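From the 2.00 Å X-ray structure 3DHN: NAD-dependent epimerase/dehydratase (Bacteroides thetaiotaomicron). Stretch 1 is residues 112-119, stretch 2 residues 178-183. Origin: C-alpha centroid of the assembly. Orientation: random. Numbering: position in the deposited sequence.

Stretch 1 112-119: GAGSLFIA
Stretch 2 (178-183) GKDDMI

The two stretches, 63 residues apart at their closest touching pair, are joined by a single beta bridge between F117 and D181, whose CA atoms lie 4.7 Å apart. L116 CA and M182 CA are also near, 5.4 Å apart, but no second bridge forms. F117 (phi/psi -84/139) is extended, and its two backbone polar groups bracket D181: F117 N donates to D180 O at 3.0 Å, and M182 N donates to F117 O at 2.8 Å. This is the parallel pattern, and the chains here run in roughly the same direction. N-H...acceptor angles of 177° and 172° show both bonds to be almost linear.

M182, a selenomethionine, covers the most surface, 99 Å² of its own area. From a backbone at -61/136 its side chain runs out as t, t, m (178°, 168°, -76°), and this long unbranched chain meets three apolar residues. M182 CE lies 3.9 Å from A113 CB and 4.1 Å from L116 CD1, while M182 SE is 3.9 Å from I118 CG2. A type I turn from A113 to L116, closed by L116 N to A113 O at 3.0 Å, brings A113 and L116 to the same methyl.

F117, with 68 Å² covered, adds side-chain contact to its bridge. Its CA-to-CB bond points sideways, and chi1 -75° (m) with chi2 -65° sets the ring so that F117 CD2 is 4.1 Å from D180 CB. D181 starts away from stretch 1, but its m rotamer (-71°) returns the carboxylate, placing D181 OD1 3.3 Å from F117 CB.

L116, buried and pointing toward stretch 2, has 61 Å² covered. Its m, t rotamer (-70°, 172°) sends L116 CD2 to 3.6 Å from D180 O, against the backbone near the bridge, while CD1 meets the selenomethionine; the forked leucine thus serves both surfaces. In all, 361 Å² is buried, both sides summed.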

# COMPACT_ATOMS: atom_id res chain seq x y z
N GLY A 112 -2.13 -6.68 0.31
CA GLY A 112 -2.80 -7.53 -0.66
C GLY A 112 -4.07 -8.10 -0.05
O GLY A 112 -4.37 -7.83 1.11
N ALA A 113 -4.80 -8.91 -0.81
CA ALA A 113 -6.04 -9.50 -0.31
C ALA A 113 -5.83 -10.92 0.22
O ALA A 113 -6.70 -11.48 0.88
CB ALA A 113 -7.09 -9.51 -1.41
N GLY A 114 -4.66 -11.48 -0.07
CA GLY A 114 -4.37 -12.84 0.35
C GLY A 114 -4.58 -13.16 1.83
O GLY A 114 -5.08 -14.23 2.16
N SER A 115 -4.19 -12.25 2.72
CA SER A 115 -4.33 -12.49 4.15
C SER A 115 -5.70 -12.21 4.74
O SER A 115 -5.93 -12.43 5.93
CB SER A 115 -3.27 -11.70 4.93
OG SER A 115 -3.36 -10.31 4.65
N LEU A 116 -6.62 -11.72 3.91
CA LEU A 116 -7.97 -11.42 4.38
C LEU A 116 -8.76 -12.71 4.57
O LEU A 116 -8.53 -13.70 3.87
CB LEU A 116 -8.70 -10.53 3.36
CG LEU A 116 -8.22 -9.08 3.21
CD1 LEU A 116 -8.92 -8.43 2.02
CD2 LEU A 116 -8.53 -8.30 4.49
N PHE A 117 -9.68 -12.71 5.54
CA PHE A 117 -10.51 -13.88 5.80
C PHE A 117 -11.71 -13.85 4.85
O PHE A 117 -12.28 -12.80 4.58
CB PHE A 117 -11.04 -13.87 7.25
CG PHE A 117 -10.03 -14.24 8.28
CD1 PHE A 117 -9.48 -15.52 8.32
CD2 PHE A 117 -9.60 -13.30 9.22
CE1 PHE A 117 -8.52 -15.86 9.27
CE2 PHE A 117 -8.64 -13.63 10.17
CZ PHE A 117 -8.10 -14.91 10.20
N ILE A 118 -12.07 -15.02 4.32
CA ILE A 118 -13.23 -15.13 3.43
C ILE A 118 -14.26 -15.98 4.16
O ILE A 118 -15.42 -16.07 3.76
CB ILE A 118 -12.87 -15.81 2.09
CG1 ILE A 118 -12.37 -17.23 2.34
CG2 ILE A 118 -11.82 -14.98 1.37
CD1 ILE A 118 -12.20 -18.04 1.09
N ALA A 119 -13.81 -16.62 5.23
CA ALA A 119 -14.67 -17.44 6.07
C ALA A 119 -13.94 -17.56 7.39
O ALA A 119 -12.75 -17.24 7.47
CB ALA A 119 -14.88 -18.84 5.45
N GLY A 178 -13.25 -1.99 6.33
CA GLY A 178 -13.31 -3.10 7.26
C GLY A 178 -12.00 -3.31 7.97
O GLY A 178 -11.09 -2.48 7.88
N LYS A 179 -11.89 -4.43 8.67
CA LYS A 179 -10.69 -4.76 9.40
C LYS A 179 -9.99 -5.97 8.78
O LYS A 179 -9.17 -5.81 7.88
CB LYS A 179 -11.03 -5.04 10.88
CG LYS A 179 -9.83 -4.96 11.81
CD LYS A 179 -10.21 -5.28 13.25
CE LYS A 179 -9.17 -4.76 14.24
NZ LYS A 179 -7.80 -5.27 13.97
N ASP A 180 -10.33 -7.18 9.23
CA ASP A 180 -9.68 -8.39 8.70
C ASP A 180 -10.51 -9.28 7.77
O ASP A 180 -9.96 -10.20 7.16
CB ASP A 180 -9.14 -9.23 9.85
CG ASP A 180 -8.08 -8.50 10.65
OD1 ASP A 180 -7.19 -7.87 10.04
OD2 ASP A 180 -8.14 -8.57 11.90
N ASP A 181 -11.81 -9.03 7.67
CA ASP A 181 -12.66 -9.84 6.79
C ASP A 181 -12.80 -9.21 5.42
O ASP A 181 -12.98 -8.00 5.32
CB ASP A 181 -14.06 -10.01 7.38
CG ASP A 181 -14.08 -10.91 8.59
OD1 ASP A 181 -13.15 -11.74 8.74
OD2 ASP A 181 -15.03 -10.79 9.39
N MSE A 182 -12.73 -10.02 4.38
CA MSE A 182 -12.87 -9.53 3.02
C MSE A 182 -14.25 -8.89 2.83
O MSE A 182 -15.27 -9.44 3.28
CB MSE A 182 -12.67 -10.68 2.03
CG MSE A 182 -12.84 -10.28 0.56
SE MSE A 182 -12.23 -11.67 -0.68
CE MSE A 182 -10.34 -11.38 -0.48
N ILE A 183 -14.28 -7.74 2.17
CA ILE A 183 -15.53 -7.02 1.91
C ILE A 183 -16.13 -7.43 0.56
O ILE A 183 -15.49 -7.27 -0.48
CB ILE A 183 -15.31 -5.48 1.89
CG1 ILE A 183 -14.64 -5.01 3.19
CG2 ILE A 183 -16.65 -4.78 1.67
CD1 ILE A 183 -15.40 -5.37 4.46